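Local coordinates for protein putative TetR-family transcriptional regulator (Bordetella parapertussis 12822, PDB 3CCY) that probably binds operator DNA through an N-terminal helix-turn-helix and regulates transcription, possibly as a repressor, at the interface of chains A and B. Sequence-based numbering; all coordinates share one arbitrary frame. Chains: chain A/B, Putative TetR-family transcriptional regulator.

Contact 1: the interface of chains A and B. Residues chain A 180, 188, 200-201; chain B 149, 155, 158-159.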
# COMPACT_ATOMS: atom_id res chain seq x y z
N VAL A 180 5.87 -12.83 -14.89
CA VAL A 180 5.26 -11.62 -15.41
C VAL A 180 6.22 -10.41 -15.37
O VAL A 180 6.62 -9.96 -14.29
CB VAL A 180 3.96 -11.27 -14.61
CG1 VAL A 180 3.20 -10.08 -15.30
CG2 VAL A 180 3.07 -12.52 -14.50
N ARG A 188 -1.43 -5.40 -18.39
CA ARG A 188 -2.51 -6.02 -17.62
C ARG A 188 -3.25 -5.02 -16.73
O ARG A 188 -4.47 -4.99 -16.72
CB ARG A 188 -1.94 -7.10 -16.70
CG ARG A 188 -3.06 -7.97 -16.01
CD ARG A 188 -3.68 -8.85 -17.04
NE ARG A 188 -4.52 -9.92 -16.50
CZ ARG A 188 -5.01 -10.90 -17.24
NH1 ARG A 188 -4.72 -10.94 -18.54
NH2 ARG A 188 -5.79 -11.82 -16.72
N LEU A 200 -11.87 -8.77 -20.14
CA LEU A 200 -10.50 -9.12 -20.42
C LEU A 200 -10.54 -10.42 -21.22
O LEU A 200 -11.31 -11.33 -20.89
CB LEU A 200 -9.83 -9.37 -19.07
CG LEU A 200 -8.41 -9.01 -18.63
CD1 LEU A 200 -7.91 -7.66 -19.08
CD2 LEU A 200 -8.44 -9.07 -17.12
N LEU A 201 -9.75 -10.49 -22.28
CA LEU A 201 -9.67 -11.73 -23.06
C LEU A 201 -8.96 -12.82 -22.28
O LEU A 201 -7.94 -12.58 -21.62
CB LEU A 201 -9.02 -11.51 -24.42
CG LEU A 201 -9.97 -11.45 -25.63
CD1 LEU A 201 -11.24 -10.61 -25.41
CD2 LEU A 201 -9.21 -10.95 -26.87
N MSE B 149 -11.26 -18.02 -16.91
CA MSE B 149 -9.92 -17.55 -16.58
C MSE B 149 -9.17 -18.36 -15.51
O MSE B 149 -8.01 -18.07 -15.15
CB MSE B 149 -10.01 -16.06 -16.25
CG MSE B 149 -10.29 -15.27 -17.57
SE MSE B 149 -9.47 -13.62 -17.66
CE MSE B 149 -10.38 -13.03 -16.05
N LEU B 155 -1.83 -15.43 -13.81
CA LEU B 155 -2.55 -14.21 -14.03
C LEU B 155 -3.72 -14.05 -13.08
O LEU B 155 -4.06 -12.94 -12.73
CB LEU B 155 -2.98 -14.09 -15.50
CG LEU B 155 -1.87 -14.01 -16.58
CD1 LEU B 155 -2.44 -13.62 -17.96
CD2 LEU B 155 -0.83 -12.96 -16.16
N VAL B 158 -1.99 -12.39 -10.17
CA VAL B 158 -1.82 -10.98 -10.59
C VAL B 158 -3.13 -10.20 -10.49
O VAL B 158 -3.14 -9.14 -9.89
CB VAL B 158 -1.21 -10.83 -12.03
CG1 VAL B 158 -1.11 -9.37 -12.40
CG2 VAL B 158 0.20 -11.44 -12.05
N ASP B 159 -4.24 -10.72 -11.03
CA ASP B 159 -5.45 -9.90 -11.06
C ASP B 159 -5.97 -9.66 -9.63
O ASP B 159 -6.45 -8.56 -9.30
CB ASP B 159 -6.56 -10.56 -11.92
CG ASP B 159 -6.17 -10.66 -13.41
OD1 ASP B 159 -5.28 -9.91 -13.85
OD2 ASP B 159 -6.75 -11.48 -14.15
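A:Val180 and B:Val158 meet through single methyl branches, CG2 of one lying 3.9 Å from CG2 of the other as the two side chains cross obliquely. Short, branched valines suit a place where a loop passes close to a helix. Beside them B:Leu155 lays its CD1 methyl over one face of the A:Arg188 guanidinium, with CD1 3.8 Å from CZ. A:Leu200 CD2, from the arginine's own chain, lies over the opposite face, so the guanidinium lies between two leucine methyls, each offset toward its rim. The selenium of B:Met149 comes within 4.2 Å of A:Arg188 NH2.

The polar rim is the salt bridge from A:Arg188 to B:Asp159. A:Arg188 presents its side: NE donates to B:Asp159 OD1 at 2.8 Å, nearly straight at 174°, and NH2 to OD2 at 2.8 Å. Both carboxylate oxygens use their syn lone pairs, and the two planes are only 10° apart. A:Arg188 bends at chi2 (71°), which turns its long chain toward the acid. The paired bonds fix the rotation of both groups, and the leucine cover probably strengthens their attraction. The arginine belongs to helix 182-195 and the aspartate to helix 153-168, in the C-terminal part of each TetR-type subunit.

Contact 2: the interface of chains A and B. Residues chain A 185, 188-189, 192; chain B 158-159, 162.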
# COMPACT_ATOMS: atom_id res chain seq x y z
N LEU A 185 2.99 -6.62 -16.67
CA LEU A 185 2.15 -6.24 -15.53
C LEU A 185 1.44 -4.90 -15.83
O LEU A 185 0.24 -4.72 -15.50
CB LEU A 185 3.00 -6.17 -14.23
CG LEU A 185 2.25 -5.65 -13.00
CD1 LEU A 185 1.10 -6.61 -12.66
CD2 LEU A 185 3.21 -5.52 -11.78
N ARG A 188 -1.43 -5.40 -18.39
CA ARG A 188 -2.51 -6.02 -17.62
C ARG A 188 -3.25 -5.02 -16.73
O ARG A 188 -4.47 -4.99 -16.72
CB ARG A 188 -1.94 -7.10 -16.70
CG ARG A 188 -3.06 -7.97 -16.01
CD ARG A 188 -3.68 -8.85 -17.04
NE ARG A 188 -4.52 -9.92 -16.50
CZ ARG A 188 -5.01 -10.90 -17.24
NH1 ARG A 188 -4.72 -10.94 -18.54
NH2 ARG A 188 -5.79 -11.82 -16.72
N THR A 189 -2.50 -4.28 -15.90
CA THR A 189 -3.05 -3.21 -15.04
C THR A 189 -3.94 -2.20 -15.82
O THR A 189 -5.07 -1.89 -15.43
CB THR A 189 -1.90 -2.46 -14.35
OG1 THR A 189 -1.16 -3.41 -13.57
CG2 THR A 189 -2.42 -1.32 -13.45
N LEU A 192 -7.17 -4.02 -17.31
CA LEU A 192 -8.12 -4.23 -16.21
C LEU A 192 -8.78 -2.91 -15.81
O LEU A 192 -10.04 -2.82 -15.74
CB LEU A 192 -7.41 -4.84 -14.99
CG LEU A 192 -6.95 -6.31 -15.03
CD1 LEU A 192 -5.85 -6.54 -13.96
CD2 LEU A 192 -8.12 -7.25 -14.76
N VAL B 158 -1.99 -12.39 -10.17
CA VAL B 158 -1.82 -10.98 -10.59
C VAL B 158 -3.13 -10.20 -10.49
O VAL B 158 -3.14 -9.14 -9.89
CB VAL B 158 -1.21 -10.83 -12.03
CG1 VAL B 158 -1.11 -9.37 -12.40
CG2 VAL B 158 0.20 -11.44 -12.05
N ASP B 159 -4.24 -10.72 -11.03
CA ASP B 159 -5.45 -9.90 -11.06
C ASP B 159 -5.97 -9.66 -9.63
O ASP B 159 -6.45 -8.56 -9.30
CB ASP B 159 -6.56 -10.56 -11.92
CG ASP B 159 -6.17 -10.66 -13.41
OD1 ASP B 159 -5.28 -9.91 -13.85
OD2 ASP B 159 -6.75 -11.48 -14.15
N LEU B 162 -3.77 -7.09 -7.84
CA LEU B 162 -4.01 -5.74 -8.35
C LEU B 162 -5.27 -5.17 -7.72
O LEU B 162 -5.29 -4.03 -7.27
CB LEU B 162 -4.11 -5.72 -9.86
CG LEU B 162 -2.75 -5.94 -10.56
CD1 LEU B 162 -2.93 -6.26 -12.05
CD2 LEU B 162 -1.74 -4.72 -10.35
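Helix 182-195 of chain A packs against helix 153-168 of chain B, and between them lies a strip of aliphatic side chains. B:Leu162 is the chief apolar group on its side and fits its forked end among A:Leu185, A:Thr189 and A:Leu192. B:Leu162 CD1 meets A:Leu192 CD1 at 3.5 Å, a snug methyl contact in which the side chains cross at about a right angle. B:Leu162 CD2 faces the hydroxyl OG1 of A:Thr189, also at 3.5 Å. Leucine suits position B:162, since its two methyls engage different neighbours.

A threonine is tolerable beside these methyls because its hydroxyl is satisfied within its own helix: A:Thr189 OG1 donates to the backbone A:Leu185 O at 2.7 Å, reaching it from above the carbonyl plane. With OG1 placed beside the backbone N (chi1 -59°), the hydroxyl can turn back to the preceding turn. A:Leu185, which slides past B:Leu162 in the opposite direction, touches B:Val158 CG1 with its CD1 at 3.6 Å.

Toward A:Arg188, the aliphatic strip gives way to the acid it binds. There A:Leu192 probably helps to shield the carboxylate of B:Asp159, its CD1 methyl lying 3.4 Å from OD1.

Contact 3: the interface of chains A and B. Residues chain A 197, 200-202; chain B 146, 148-149.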
# COMPACT_ATOMS: atom_id res chain seq x y z
N TYR A 197 -12.19 -6.25 -15.62
CA TYR A 197 -11.99 -7.69 -15.44
C TYR A 197 -12.94 -8.55 -16.29
O TYR A 197 -12.54 -9.59 -16.85
CB TYR A 197 -12.20 -8.03 -13.97
CG TYR A 197 -11.86 -9.44 -13.65
CD1 TYR A 197 -12.85 -10.37 -13.31
CD2 TYR A 197 -10.54 -9.87 -13.68
CE1 TYR A 197 -12.51 -11.69 -13.03
CE2 TYR A 197 -10.21 -11.19 -13.41
CZ TYR A 197 -11.18 -12.08 -13.06
OH TYR A 197 -10.81 -13.42 -12.82
N LEU A 200 -11.87 -8.77 -20.14
CA LEU A 200 -10.50 -9.12 -20.42
C LEU A 200 -10.54 -10.42 -21.22
O LEU A 200 -11.31 -11.33 -20.89
CB LEU A 200 -9.83 -9.37 -19.07
CG LEU A 200 -8.41 -9.01 -18.63
CD1 LEU A 200 -7.91 -7.66 -19.08
CD2 LEU A 200 -8.44 -9.07 -17.12
N LEU A 201 -9.75 -10.49 -22.28
CA LEU A 201 -9.67 -11.73 -23.06
C LEU A 201 -8.96 -12.82 -22.28
O LEU A 201 -7.94 -12.58 -21.62
CB LEU A 201 -9.02 -11.51 -24.42
CG LEU A 201 -9.97 -11.45 -25.63
CD1 LEU A 201 -11.24 -10.61 -25.41
CD2 LEU A 201 -9.21 -10.95 -26.87
N SER A 202 -9.53 -14.01 -22.32
CA SER A 202 -8.93 -15.15 -21.65
C SER A 202 -8.19 -16.04 -22.64
O SER A 202 -8.79 -16.56 -23.59
CB SER A 202 -9.99 -15.96 -20.92
OG SER A 202 -9.36 -16.76 -19.93
N ARG B 146 -15.49 -15.18 -13.64
CA ARG B 146 -14.82 -15.53 -14.90
C ARG B 146 -14.25 -16.95 -14.84
O ARG B 146 -13.05 -17.11 -14.71
CB ARG B 146 -13.66 -14.54 -15.18
CG ARG B 146 -14.05 -13.10 -15.61
CD ARG B 146 -14.78 -13.04 -16.97
NE ARG B 146 -14.03 -13.65 -18.09
CZ ARG B 146 -13.22 -12.98 -18.92
NH1 ARG B 146 -13.00 -11.68 -18.75
NH2 ARG B 146 -12.61 -13.61 -19.92
N ASP B 148 -13.80 -18.95 -17.05
CA ASP B 148 -12.96 -19.18 -18.23
C ASP B 148 -11.51 -18.77 -17.98
O ASP B 148 -10.63 -19.14 -18.73
CB ASP B 148 -13.55 -18.51 -19.48
CG ASP B 148 -13.68 -16.96 -19.34
OD1 ASP B 148 -14.07 -16.42 -18.28
OD2 ASP B 148 -13.41 -16.29 -20.35
N MSE B 149 -11.26 -18.02 -16.91
CA MSE B 149 -9.92 -17.55 -16.58
C MSE B 149 -9.17 -18.36 -15.51
O MSE B 149 -8.01 -18.07 -15.15
CB MSE B 149 -10.01 -16.06 -16.25
CG MSE B 149 -10.29 -15.27 -17.57
SE MSE B 149 -9.47 -13.62 -17.66
CE MSE B 149 -10.38 -13.03 -16.05
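A:Ser202, near the C-terminus of chain A, and the selenomethionine B:Met149 bury the most surface here, with A:Tyr197 and B:Arg146 beside them. A:Ser202 packs beside the B:Met149 stem, its hydroxyl modelled too close to that stem to be read exactly; a small serine probably suits this narrow place. A:Ser202 OG, anti to the backbone N (chi1 -160°), appears to donate to B:Asp148 O at 3.0 Å, from well above the carbonyl plane, a bond best taken with caution.

B:Met149 bends at chi2 and chi3, and its flexible, unbranched chain lays the CE methyl over a face of the A:Tyr197 ring at the phenol end, 3.3 Å from OH. The same face takes the B:Arg146 stem, which runs past the ring in the opposite direction, with A:Tyr197 CE1 3.3 Å from B:Arg146 CG. Beyond that stem the guanidinium turns end-on: B:Arg146 NH1 and NH2 both donate to the backbone A:Leu200 O at 2.8 Å, the oxygen lying in the guanidinium plane. NH1 lies in the carbonyl plane, on a lone pair of A:Leu200 O, whereas NH2 lies nearly along the C=O axis.

Within its own chain B:Asp148 holds the side of this guanidinium, B:Asp148 OD1 taking a bond from B:Arg146 NE at 2.8 Å and OD2 one from NH2. This carboxylate positions the arginine and probably balances its charge. The site thus ties the C-terminal tail of one subunit to the 146-149 segment of the other, probably helping to fasten the dimer.

Contact 1 lies between the other two: the centres of its C-alpha atoms are about 6 Å from those of contact 2 and 7 Å from those of contact 3, while contacts 2 and 3 are about 12 Å apart. A:Arg188, B:Val158 and B:Asp159 join contact 1 to contact 2; A:Leu200, A:Leu201 and B:Met149 join it to contact 3. Together they form a continuous band running from the paired helices to the C-terminal tail. Two-fold symmetry repeats this band with the chains exchanged, as expected for a TetR-family dimer, whose two DNA-binding domains must probably be held in fixed register.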